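Local coordinates for CdiI immunity protein (Yersinia kristensenii ATCC 33638, PDB 5E3E) that binds the CdiA-CT toxin, an RNase A superfamily member of a contact-dependent growth inhibition system, and probably protects the cell by blocking it, at residues A[16-21]-A[30-35]; A[47-52]-A[92-97]. All blocks are in the same frame, centred on the assembly; numbering follows the deposited sequence.

Contact 1: residues A[16-21]-A[30-35]; sequences CYFNQD and DETLAA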
ATOM      1  N   CYS A  16       3.323  -0.531  -0.794  1.00 11.93           N
ATOM      2  CA  CYS A  16       4.115  -0.924   0.355  1.00 12.27           C
ATOM      3  C   CYS A  16       4.524   0.295   1.172  1.00 11.89           C
ATOM      4  O   CYS A  16       4.671   0.180   2.400  1.00 12.08           O
ATOM      5  CB  CYS A  16       5.338  -1.741  -0.030  1.00 12.77           C
ATOM      6  SG  CYS A  16       4.933  -3.409  -0.593  1.00 14.42           S
ATOM      7  N   TYR A  17       4.832   1.416   0.505  1.00 11.54           N
ATOM      8  CA  TYR A  17       5.225   2.608   1.217  1.00 11.52           C
ATOM      9  C   TYR A  17       3.999   3.445   1.516  1.00 11.42           C
ATOM     10  O   TYR A  17       3.785   3.766   2.685  1.00 11.42           O
ATOM     11  CB  TYR A  17       6.308   3.415   0.467  1.00 11.66           C
ATOM     12  CG  TYR A  17       7.678   2.808   0.690  1.00 11.91           C
ATOM     13  CD1 TYR A  17       8.116   1.721  -0.049  1.00 11.92           C
ATOM     14  CD2 TYR A  17       8.516   3.311   1.715  1.00 12.19           C
ATOM     15  CE1 TYR A  17       9.345   1.145   0.208  1.00 12.26           C
ATOM     16  CE2 TYR A  17       9.752   2.773   1.948  1.00 12.68           C
ATOM     17  CZ  TYR A  17      10.168   1.691   1.198  1.00 12.68           C
ATOM     18  OH  TYR A  17      11.400   1.136   1.460  1.00 12.95           O
ATOM     19  N   PHE A  18       3.221   3.807   0.497  1.00 11.18           N
ATOM     20  CA  PHE A  18       1.969   4.538   0.750  1.00 11.57           C
ATOM     21  C   PHE A  18       0.834   3.636   1.176  1.00 11.69           C
ATOM     22  O   PHE A  18      -0.287   3.758   0.707  1.00 12.03           O
ATOM     23  CB  PHE A  18       1.601   5.471  -0.392  1.00 11.65           C
ATOM     24  CG  PHE A  18       2.532   6.636  -0.532  1.00 11.81           C
ATOM     25  CD1 PHE A  18       2.459   7.694   0.339  1.00 12.15           C
ATOM     26  CD2 PHE A  18       3.526   6.643  -1.497  1.00 12.10           C
ATOM     27  CE1 PHE A  18       3.323   8.773   0.219  1.00 12.30           C
ATOM     28  CE2 PHE A  18       4.399   7.735  -1.627  1.00 12.27           C
ATOM     29  CZ  PHE A  18       4.290   8.786  -0.751  1.00 12.63           C
ATOM     30  N   ASN A  19       1.137   2.717   2.101  1.00 11.86           N
ATOM     31  CA  ASN A  19       0.131   1.881   2.726  1.00 12.13           C
ATOM     32  C   ASN A  19      -0.731   2.725   3.693  1.00 12.25           C
ATOM     33  O   ASN A  19      -0.436   3.875   3.952  1.00 11.89           O
ATOM     34  CB  ASN A  19       0.758   0.655   3.403  1.00 12.28           C
ATOM     35  CG  ASN A  19       1.587   1.012   4.604  1.00 12.59           C
ATOM     36  OD1 ASN A  19       1.067   1.506   5.594  1.00 12.84           O
ATOM     37  ND2 ASN A  19       2.897   0.774   4.529  1.00 12.74           N
ATOM     38  N   GLN A  20      -1.835   2.161   4.196  1.00 12.55           N
ATOM     39  CA  GLN A  20      -2.733   2.935   5.050  1.00 13.10           C
ATOM     40  C   GLN A  20      -2.068   3.469   6.318  1.00 13.26           C
ATOM     41  O   GLN A  20      -2.567   4.422   6.933  1.00 13.61           O
ATOM     42  CB  GLN A  20      -3.944   2.091   5.467  1.00 13.65           C
ATOM     43  CG  GLN A  20      -4.911   1.853   4.334  1.00 14.03           C
ATOM     44  CD  GLN A  20      -6.143   1.067   4.758  1.00 14.55           C
ATOM     45  OE1 GLN A  20      -6.626   1.175   5.893  1.00 14.76           O
ATOM     46  NE2 GLN A  20      -6.675   0.283   3.837  1.00 14.91           N
ATOM     47  N   ASP A  21      -0.971   2.842   6.714  1.00 13.24           N
ATOM     48  CA  ASP A  21      -0.247   3.234   7.908  1.00 13.56           C
ATOM     49  C   ASP A  21       1.005   4.086   7.655  1.00 13.20           C
ATOM     50  O   ASP A  21       1.846   4.216   8.551  1.00 13.35           O
ATOM     51  CB  ASP A  21       0.154   1.989   8.673  1.00 14.37           C
ATOM     52  CG  ASP A  21      -1.018   1.055   8.911  1.00 15.65           C
ATOM     53  OD1 ASP A  21      -2.073   1.523   9.341  1.00 15.81           O
ATOM     54  OD2 ASP A  21      -0.885  -0.134   8.637  1.00 18.33           O
ATOM     55  N   ASP A  30       6.315  13.269   2.160  1.00 15.83           N
ATOM     56  CA  ASP A  30       7.690  13.451   1.726  1.00 16.23           C
ATOM     57  C   ASP A  30       8.661  12.647   2.600  1.00 15.74           C
ATOM     58  O   ASP A  30       9.695  12.183   2.112  1.00 15.23           O
ATOM     59  CB  ASP A  30       8.027  14.940   1.672  1.00 17.28           C
ATOM     60  CG  ASP A  30       7.462  15.609   0.445  1.00 18.22           C
ATOM     61  OD1 ASP A  30       6.976  14.894  -0.485  1.00 18.81           O
ATOM     62  OD2 ASP A  30       7.547  16.856   0.378  1.00 19.78           O
ATOM     63  N   GLU A  31       8.315  12.437   3.861  1.00 15.50           N
ATOM     64  CA  GLU A  31       9.156  11.587   4.725  1.00 15.59           C
ATOM     65  C   GLU A  31       9.030  10.134   4.272  1.00 14.43           C
ATOM     66  O   GLU A  31       9.985   9.398   4.330  1.00 14.22           O
ATOM     67  CB  GLU A  31       8.756  11.761   6.199  1.00 16.56           C
ATOM     68  CG  GLU A  31       9.256  13.113   6.741  1.00 18.25           C
ATOM     69  CD  GLU A  31       8.548  13.603   7.991  1.00 20.18           C
ATOM     70  OE1 GLU A  31       7.409  13.155   8.294  1.00 19.59           O
ATOM     71  OE2 GLU A  31       9.133  14.495   8.694  1.00 22.90           O
ATOM     72  N   THR A  32       7.856   9.765   3.776  1.00 13.71           N
ATOM     73  CA  THR A  32       7.658   8.442   3.164  1.00 13.20           C
ATOM     74  C   THR A  32       8.560   8.250   1.912  1.00 12.68           C
ATOM     75  O   THR A  32       9.267   7.243   1.773  1.00 12.18           O
ATOM     76  CB  THR A  32       6.173   8.200   2.878  1.00 13.32           C
ATOM     77  OG1 THR A  32       5.455   8.269   4.123  1.00 13.80           O
ATOM     78  CG2 THR A  32       5.957   6.829   2.213  1.00 13.43           C
ATOM     79  N   LEU A  33       8.539   9.235   1.022  1.00 12.42           N
ATOM     80  CA  LEU A  33       9.429   9.231  -0.145  1.00 12.49           C
ATOM     81  C   LEU A  33      10.876   9.167   0.255  1.00 12.53           C
ATOM     82  O   LEU A  33      11.634   8.442  -0.355  1.00 12.66           O
ATOM     83  CB  LEU A  33       9.178  10.470  -1.031  1.00 12.49           C
ATOM     84  CG  LEU A  33       7.802  10.563  -1.678  1.00 12.51           C
ATOM     85  CD1 LEU A  33       7.578  11.885  -2.408  1.00 12.89           C
ATOM     86  CD2 LEU A  33       7.542   9.373  -2.575  1.00 12.45           C
ATOM     87  N   ALA A  34      11.269   9.856   1.327  1.00 12.79           N
ATOM     88  CA  ALA A  34      12.649   9.814   1.775  1.00 12.76           C
ATOM     89  C   ALA A  34      13.026   8.456   2.330  1.00 12.47           C
ATOM     90  O   ALA A  34      14.152   8.018   2.142  1.00 12.40           O
ATOM     91  CB  ALA A  34      12.920  10.887   2.811  1.00 13.11           C
ATOM     92  N   ALA A  35      12.107   7.794   3.026  1.00 12.17           N
ATOM     93  CA  ALA A  35      12.357   6.448   3.546  1.00 12.17           C
ATOM     94  C   ALA A  35      12.546   5.444   2.396  1.00 12.34           C
ATOM     95  O   ALA A  35      13.420   4.579   2.464  1.00 12.56           O
ATOM     96  CB  ALA A  35      11.211   6.002   4.446  1.00 12.11           C
TER

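Contact 2: residues A[47-52]-A[92-97]; sequences QMKAEI and HIYKQM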
ATOM      1  N   GLN A  47      13.856   2.597 -11.897  1.00 13.46           N
ATOM      2  CA  GLN A  47      12.795   1.874 -12.611  1.00 13.19           C
ATOM      3  C   GLN A  47      11.420   2.464 -12.232  1.00 13.03           C
ATOM      4  O   GLN A  47      10.520   2.511 -13.064  1.00 12.72           O
ATOM      5  CB  GLN A  47      12.874   0.388 -12.308  1.00 13.37           C
ATOM      6  CG  GLN A  47      14.112  -0.248 -12.979  1.00 13.76           C
ATOM      7  CD  GLN A  47      14.286  -1.723 -12.681  1.00 14.22           C
ATOM      8  OE1 GLN A  47      14.023  -2.577 -13.538  1.00 14.42           O
ATOM      9  NE2 GLN A  47      14.726  -2.023 -11.484  1.00 14.45           N
HETATM   10  N   MSE A  48      11.282   2.924 -10.985  1.00 12.90           N
HETATM   11  CA  MSE A  48      10.058   3.610 -10.554  1.00 13.52           C
HETATM   12  C   MSE A  48       9.918   4.914 -11.337  1.00 13.14           C
HETATM   13  O   MSE A  48       8.854   5.211 -11.867  1.00 12.74           O
HETATM   14  CB  MSE A  48      10.064   3.762  -9.016  1.00 14.72           C
HETATM   15  CG  MSE A  48       8.773   4.355  -8.424  1.00 16.17           C
HETATM   16 SE   MSE A  48       8.753   6.325  -8.625  1.00 20.94          SE
HETATM   17  CE  MSE A  48      10.143   6.717  -7.275  1.00 18.27           C
ATOM     18  N   LYS A  49      11.006   5.669 -11.466  1.00 12.95           N
ATOM     19  CA  LYS A  49      10.976   6.919 -12.215  1.00 13.33           C
ATOM     20  C   LYS A  49      10.599   6.647 -13.676  1.00 12.88           C
ATOM     21  O   LYS A  49       9.860   7.422 -14.276  1.00 12.80           O
ATOM     22  CB  LYS A  49      12.317   7.644 -12.100  1.00 14.56           C
ATOM     23  CG  LYS A  49      12.464   8.278 -10.716  1.00 15.49           C
ATOM     24  CD  LYS A  49      13.874   8.748 -10.386  1.00 17.46           C
ATOM     25  CE  LYS A  49      14.328   9.837 -11.283  1.00 19.66           C
ATOM     26  NZ  LYS A  49      15.766  10.109 -10.997  1.00 21.56           N
ATOM     27  N   ALA A  50      11.128   5.574 -14.251  1.00 12.39           N
ATOM     28  CA  ALA A  50      10.784   5.243 -15.661  1.00 12.43           C
ATOM     29  C   ALA A  50       9.287   5.034 -15.817  1.00 12.18           C
ATOM     30  O   ALA A  50       8.708   5.501 -16.796  1.00 12.16           O
ATOM     31  CB  ALA A  50      11.547   4.029 -16.149  1.00 12.52           C
ATOM     32  N   GLU A  51       8.660   4.364 -14.850  1.00 11.94           N
ATOM     33  CA  GLU A  51       7.191   4.190 -14.873  1.00 11.97           C
ATOM     34  C   GLU A  51       6.428   5.518 -14.745  1.00 11.81           C
ATOM     35  O   GLU A  51       5.464   5.744 -15.448  1.00 11.72           O
ATOM     36  CB  GLU A  51       6.726   3.207 -13.795  1.00 12.04           C
ATOM     37  CG  GLU A  51       7.168   1.793 -14.072  1.00 12.47           C
ATOM     38  CD  GLU A  51       6.570   0.760 -13.101  1.00 12.57           C
ATOM     39  OE1 GLU A  51       5.724   1.124 -12.259  1.00 12.93           O
ATOM     40  OE2 GLU A  51       6.983  -0.410 -13.202  1.00 13.02           O
ATOM     41  N   ILE A  52       6.882   6.417 -13.868  1.00 11.72           N
ATOM     42  CA  ILE A  52       6.315   7.751 -13.837  1.00 11.97           C
ATOM     43  C   ILE A  52       6.371   8.385 -15.227  1.00 12.31           C
ATOM     44  O   ILE A  52       5.408   9.009 -15.664  1.00 12.30           O
ATOM     45  CB  ILE A  52       7.017   8.652 -12.810  1.00 12.03           C
ATOM     46  CG1 ILE A  52       6.710   8.152 -11.415  1.00 12.00           C
ATOM     47  CG2 ILE A  52       6.639  10.120 -13.067  1.00 12.19           C
ATOM     48  CD1 ILE A  52       7.272   9.004 -10.266  1.00 12.21           C
ATOM     49  N   HIS A  92       6.374  15.853  -8.621  1.00 11.73           N
ATOM     50  CA  HIS A  92       6.951  16.015  -7.266  1.00 11.93           C
ATOM     51  C   HIS A  92       7.691  14.743  -6.766  1.00 11.86           C
ATOM     52  O   HIS A  92       8.817  14.838  -6.216  1.00 12.24           O
ATOM     53  CB  HIS A  92       5.851  16.420  -6.286  1.00 11.88           C
ATOM     54  CG  HIS A  92       6.293  16.437  -4.864  1.00 11.95           C
ATOM     55  ND1 HIS A  92       7.094  17.428  -4.339  1.00 12.50           N
ATOM     56  CD2 HIS A  92       6.061  15.569  -3.863  1.00 12.10           C
ATOM     57  CE1 HIS A  92       7.315  17.182  -3.058  1.00 12.70           C
ATOM     58  NE2 HIS A  92       6.664  16.080  -2.733  1.00 12.60           N
ATOM     59  N   ILE A  93       7.090  13.569  -6.925  1.00 11.77           N
ATOM     60  CA  ILE A  93       7.748  12.303  -6.511  1.00 12.04           C
ATOM     61  C   ILE A  93       9.072  12.199  -7.258  1.00 12.62           C
ATOM     62  O   ILE A  93      10.104  11.958  -6.669  1.00 12.72           O
ATOM     63  CB  ILE A  93       6.902  11.076  -6.825  1.00 12.07           C
ATOM     64  CG1 ILE A  93       5.632  11.049  -5.965  1.00 12.07           C
ATOM     65  CG2 ILE A  93       7.715   9.778  -6.664  1.00 12.20           C
ATOM     66  CD1 ILE A  93       4.688   9.964  -6.422  1.00 12.23           C
ATOM     67  N   TYR A  94       9.022  12.422  -8.558  1.00 13.30           N
ATOM     68  CA  TYR A  94      10.195  12.309  -9.416  1.00 14.58           C
ATOM     69  C   TYR A  94      11.333  13.218  -8.878  1.00 15.01           C
ATOM     70  O   TYR A  94      12.479  12.772  -8.715  1.00 15.07           O
ATOM     71  CB  TYR A  94       9.799  12.683 -10.851  1.00 15.57           C
ATOM     72  CG  TYR A  94      10.764  12.263 -11.919  1.00 16.94           C
ATOM     73  CD1 TYR A  94      11.940  12.990 -12.111  1.00 18.23           C
ATOM     74  CD2 TYR A  94      10.512  11.182 -12.762  1.00 18.03           C
ATOM     75  CE1 TYR A  94      12.841  12.653 -13.086  1.00 19.57           C
ATOM     76  CE2 TYR A  94      11.418  10.842 -13.774  1.00 19.27           C
ATOM     77  CZ  TYR A  94      12.574  11.583 -13.927  1.00 20.30           C
ATOM     78  OH  TYR A  94      13.556  11.321 -14.888  1.00 23.32           O
ATOM     79  N   LYS A  95      11.006  14.473  -8.608  1.00 15.65           N
ATOM     80  CA  LYS A  95      11.971  15.450  -8.116  1.00 17.61           C
ATOM     81  C   LYS A  95      12.525  15.127  -6.731  1.00 16.96           C
ATOM     82  O   LYS A  95      13.687  15.442  -6.434  1.00 17.51           O
ATOM     83  CB  LYS A  95      11.331  16.839  -8.091  1.00 20.25           C
ATOM     84  CG  LYS A  95      12.305  17.993  -7.980  1.00 24.19           C
ATOM     85  CD  LYS A  95      11.612  19.356  -8.093  1.00 28.13           C
ATOM     86  CE  LYS A  95      10.916  19.586  -9.424  1.00 30.90           C
ATOM     87  NZ  LYS A  95      10.056  20.806  -9.329  1.00 34.66           N
ATOM     88  N   GLN A  96      11.677  14.577  -5.865  1.00 16.19           N
ATOM     89  CA  GLN A  96      12.102  14.136  -4.528  1.00 17.23           C
ATOM     90  C   GLN A  96      13.176  13.048  -4.541  1.00 17.07           C
ATOM     91  O   GLN A  96      13.929  12.875  -3.563  1.00 17.39           O
ATOM     92  CB  GLN A  96      10.893  13.697  -3.689  1.00 17.57           C
ATOM     93  CG  GLN A  96       9.971  14.875  -3.336  1.00 18.73           C
ATOM     94  CD  GLN A  96      10.606  15.902  -2.402  1.00 20.26           C
ATOM     95  OE1 GLN A  96      10.798  17.049  -2.775  1.00 23.47           O
ATOM     96  NE2 GLN A  96      10.905  15.508  -1.204  1.00 20.80           N
HETATM   97  N   MSE A  97      13.275  12.332  -5.650  1.00 17.04           N
HETATM   98  CA  MSE A  97      14.312  11.343  -5.817  1.00 18.85           C
HETATM   99  C   MSE A  97      15.681  11.920  -6.078  1.00 20.50           C
HETATM  100  O   MSE A  97      16.686  11.209  -5.975  1.00 19.75           O
HETATM  101  CB  MSE A  97      13.946  10.369  -6.947  1.00 19.35           C
HETATM  102  CG  MSE A  97      12.649   9.627  -6.606  1.00 19.71           C
HETATM  103 SE   MSE A  97      12.815   8.447  -5.020  1.00 24.72          SE
HETATM  104  CE  MSE A  97      11.797   9.579  -3.777  1.00 21.74           C
TER
HETATM  105  O   HOH W   1      14.984  12.870  -9.892  1.00 24.46           O

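Contact 1: residues A[16-21]-A[30-35]
With CG of Phe18 anti to the residue's own carbonyl carbon (chi1 -69°), and with Thr32 turned to put CG2 rather than OG1 anti to the backbone N, the phenyl ring and the threonine methyl are brought into a CH-pi contact. CG2 lies over one face, 3.9 Å from the Phe18 ring centroid and 14° off the normal, displaced toward the rim at CE1. Leu33 meets the same ring in its plane, with CD2 3.7 Å from Phe18 CE2, so face and edge are met by successive residues of one helix. The methyl of Thr32 also packs against Tyr17, whose CB is 3.9 Å from CG2. Farther out, Tyr17 CE2 comes 3.9 Å from the carbonyl C of Ala35, while its hydroxyl bonds to Glu40; OG1 of Thr32 binds the backbone O of Asn28. In this all-helical immunity protein the contact joins the C-terminal end of helix 8-17 to helix 29-39. Phe18 centres an inverse gamma turn where the chain leaves helix 8-17, and an Asx turn follows: Asn19 OD1 accepts from Asp21 N at 2.7 Å, in the carbonyl plane. The amide of Asn19 is anchored at its other end too, ND2 donating to Cys16 O at 2.8 Å from above that carbonyl's plane. Asp21, which closes this turn, uses its carboxylate for a salt bridge with Arg7 of the toxin chain and a hydrogen bond with His8 of the same toxin chain.

Contact 2: residues A[47-52]-A[92-97]
Lys49 lays its aliphatic chain across Tyr94 at about a right angle, CB near CE2 of the ring and CE over the face. A bend at chi3 (64°) sets CE 3.8 Å from the ring centroid, 18° off the normal and nearest CZ, a CH-pi contact. The ammonium NZ sits off-centre, 4.9 Å from the Tyr94 centroid, in a looser cation-pi relation. It also donates to a water at 3.1 Å from NZ, and that water passes a bond on to Tyr94 O at 2.8 Å, tying the lysine to the backbone of the residue whose ring it covers. Ile52 CG2 approaches the edge of this ring, near its plane. On the inner side, Ile52 CD1 packs 3.7 Å from Ile93 CG2, and the selenomethionine methyl Met48 CE rests 3.9 Å from CG of Met97, also selenomethionine. Within helices 42-56 and 86-96, segments 47-52 and 92-96 run roughly antiparallel (153° between their directions), their axes approaching to 10.2 Å. A further layer surrounds the pair: Met48 and Met97 both touch Tyr36 of helix 29-39, and Glu51 binds the backbone N of Tyr9 and Leu10 at the start of helix 8-17. The contact thus grades from an apolar core to a partly exposed margin, where the lysine supplies hydrocarbon to the aromatic face and its charge, met by water, is probably eased only slightly by the off-centre ring.

Helix 29-39 supplies half of contact 1 and also lies against helix 86-96 of contact 2, Leu33 serving both, so the two sites, with centres about 14 Å apart, adjoin directly. Their polar join is a probable hydrogen bond of 2.6 Å between Asp30 OD1 and His92 NE2. Beside it, Leu33 CD1 packs 3.9 Å from Gln96 CG, and Leu33 O lies 3.6 Å from Met97 CE. Their surroundings differ: the turn of contact 1 reaches the toxin chain through Gln20 and Asp21, whereas neither segment of contact 2 touches the toxin, making it an internal junction of the helical bundle.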